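Local coordinates for 3,4-dihydroxy-2-butanone 4-phosphate synthase (Candida albicans, PDB 1TKS) that catalyses the conversion of D-ribulose 5-phosphate to formate and 3,4-dihydroxy-2-butanone 4-phosphate in riboflavin biosynthesis, at the interface of chains A and B. Sequence-based numbering; all coordinates share one arbitrary frame. Chains: chain A/B, 3,4-dihydroxy-2-butanone 4-phosphate synthase.

The interface of chains A and B. Residues chain A 75-76, 87; chain B 75, 89-90, 125-126.
A:Met75 and B:Met75 both have helix-like phi and psi although they lie in loops, whereas the backbone of B:Ile89, B:Thr90 and B:Pro126, whose side chains meet A:Met75, is extended, and B:Pro126 follows a cis peptide bond. The patch is part of the two-fold interface of a DHBP synthase dimer, so the contacts recur with the chains swapped, the methionine pair mapping onto itself. Near the axis the methionine methyls meet, with A:Met75 CE 3.5 Å from B:Met75 CE. With CG anti to the backbone N (chi1 -167°), the A:Met75 chain runs out extended to sulfur, then bends at its last torsion (chi3 -83°), turning the methyl toward its twin. The sulfur contacts several groups of chain B: A:Met75 SD lies 3.4 Å from the hydroxyl B:Thr90 OG1, the two side chains crossing nearly at right angles. A:Met75 SD also lies 3.9 Å from B:Ile89 CG2, the two side chains passing one another in opposite directions. The proline ring adds another wall, as A:Met75 SD is 3.8 Å from B:Pro126 CB. That ring also touches tyrosine: A:Tyr87 CD1 approaches B:Pro126 CG at 3.5 Å, a contact made by one ring carbon rather than the ring centre. On the far side of the proline from the tyrosine, A:Leu76 CD1 packs 4.0 Å from B:Lys125 CB, the root of the lysine chain. Water 1 links the methionine carbonyls, 3.2 Å from A:Met75 O and 2.6 Å from B:Met75 O.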
ATOM      1  N   MET A  75     -10.143   0.887  12.629  1.00 17.15           N
ATOM      2  CA  MET A  75      -8.821   0.540  13.108  1.00 18.37           C
ATOM      3  C   MET A  75      -8.552   1.117  14.495  1.00 19.91           C
ATOM      4  O   MET A  75      -7.915   0.472  15.328  1.00 21.35           O
ATOM      5  CB  MET A  75      -7.771   1.036  12.122  1.00 17.78           C
ATOM      6  CG  MET A  75      -6.403   0.455  12.355  1.00 17.15           C
ATOM      7  SD  MET A  75      -5.251   1.122  11.171  1.00 16.54           S
ATOM      8  CE  MET A  75      -5.537   0.060   9.762  1.00 14.80           C
ATOM      9  N   LEU A  76      -9.043   2.329  14.738  1.00 21.52           N
ATOM     10  CA  LEU A  76      -8.856   2.983  16.026  1.00 23.22           C
ATOM     11  C   LEU A  76     -10.179   3.572  16.511  1.00 23.45           C
ATOM     12  O   LEU A  76     -11.018   3.976  15.707  1.00 24.32           O
ATOM     13  CB  LEU A  76      -7.790   4.079  15.911  1.00 25.78           C
ATOM     14  CG  LEU A  76      -7.340   4.780  17.199  1.00 27.47           C
ATOM     15  CD1 LEU A  76      -5.871   5.150  17.094  1.00 28.91           C
ATOM     16  CD2 LEU A  76      -8.197   6.010  17.447  1.00 30.19           C
ATOM     17  N   TYR A  87     -10.496   4.117   8.273  1.00 13.39           N
ATOM     18  CA  TYR A  87      -9.855   2.828   8.065  1.00 12.88           C
ATOM     19  C   TYR A  87     -10.379   1.793   9.051  1.00 12.52           C
ATOM     20  O   TYR A  87     -10.608   2.102  10.222  1.00 13.13           O
ATOM     21  CB  TYR A  87      -8.343   2.933   8.271  1.00 12.69           C
ATOM     22  CG  TYR A  87      -7.613   3.788   7.270  1.00 13.71           C
ATOM     23  CD1 TYR A  87      -7.216   5.085   7.591  1.00 14.74           C
ATOM     24  CD2 TYR A  87      -7.292   3.288   6.012  1.00 13.17           C
ATOM     25  CE1 TYR A  87      -6.512   5.864   6.684  1.00 17.42           C
ATOM     26  CE2 TYR A  87      -6.591   4.054   5.094  1.00 16.40           C
ATOM     27  CZ  TYR A  87      -6.202   5.341   5.436  1.00 17.95           C
ATOM     28  OH  TYR A  87      -5.495   6.098   4.535  1.00 19.24           O
TER
ATOM     29  N   MET B  75      -2.007  -4.027  15.621  1.00 17.53           N
ATOM     30  CA  MET B  75      -3.291  -3.652  15.057  1.00 19.49           C
ATOM     31  C   MET B  75      -4.405  -4.455  15.714  1.00 22.34           C
ATOM     32  O   MET B  75      -5.501  -3.942  15.945  1.00 23.28           O
ATOM     33  CB  MET B  75      -3.283  -3.902  13.554  1.00 17.59           C
ATOM     34  CG  MET B  75      -4.425  -3.261  12.819  1.00 16.63           C
ATOM     35  SD  MET B  75      -4.249  -3.585  11.071  1.00 16.14           S
ATOM     36  CE  MET B  75      -3.077  -2.307  10.591  1.00 12.90           C
ATOM     37  N   ILE B  89      -0.902  -0.374  14.457  1.00 10.48           N
ATOM     38  CA  ILE B  89      -1.849   0.582  13.902  1.00  9.69           C
ATOM     39  C   ILE B  89      -1.025   1.448  12.951  1.00  9.16           C
ATOM     40  O   ILE B  89       0.137   1.739  13.225  1.00 11.21           O
ATOM     41  CB  ILE B  89      -2.450   1.459  15.010  1.00 12.62           C
ATOM     42  CG1 ILE B  89      -3.007   0.564  16.115  1.00 16.78           C
ATOM     43  CG2 ILE B  89      -3.537   2.362  14.441  1.00 14.03           C
ATOM     44  CD1 ILE B  89      -3.385   1.308  17.377  1.00 18.70           C
ATOM     45  N   THR B  90      -1.608   1.841  11.827  1.00  9.49           N
ATOM     46  CA  THR B  90      -0.885   2.660  10.860  1.00  9.33           C
ATOM     47  C   THR B  90      -0.699   4.075  11.389  1.00  8.23           C
ATOM     48  O   THR B  90      -1.365   4.474  12.342  1.00  9.22           O
ATOM     49  CB  THR B  90      -1.624   2.716   9.522  1.00  9.31           C
ATOM     50  OG1 THR B  90      -2.954   3.202   9.731  1.00 10.69           O
ATOM     51  CG2 THR B  90      -1.686   1.330   8.896  1.00 11.37           C
ATOM     52  N   LYS B 125      -2.748   8.678  14.007  1.00 10.99           N
ATOM     53  CA  LYS B 125      -3.171   7.299  13.798  1.00 12.00           C
ATOM     54  C   LYS B 125      -4.688   7.279  13.615  1.00 11.43           C
ATOM     55  O   LYS B 125      -5.417   7.929  14.363  1.00 12.45           O
ATOM     56  CB  LYS B 125      -2.769   6.455  15.012  1.00 12.90           C
ATOM     57  CG  LYS B 125      -1.257   6.402  15.231  1.00 13.94           C
ATOM     58  CD  LYS B 125      -0.883   5.799  16.576  1.00 18.93           C
ATOM     59  CE  LYS B 125      -1.325   6.680  17.734  1.00 19.98           C
ATOM     60  NZ  LYS B 125      -0.756   6.204  19.025  1.00 23.39           N
ATOM     61  N   PRO B 126      -5.182   6.553  12.598  1.00 10.79           N
ATOM     62  CA  PRO B 126      -4.405   5.774  11.627  1.00 11.03           C
ATOM     63  C   PRO B 126      -3.659   6.657  10.635  1.00 10.71           C
ATOM     64  O   PRO B 126      -3.811   7.884  10.635  1.00  9.99           O
ATOM     65  CB  PRO B 126      -5.467   4.908  10.953  1.00 10.86           C
ATOM     66  CG  PRO B 126      -6.674   5.781  10.992  1.00 12.80           C
ATOM     67  CD  PRO B 126      -6.625   6.338  12.396  1.00 10.97           C
TER
HETATM   68  O   HOH W   1      -7.005  -2.441  14.368  1.00 39.38           O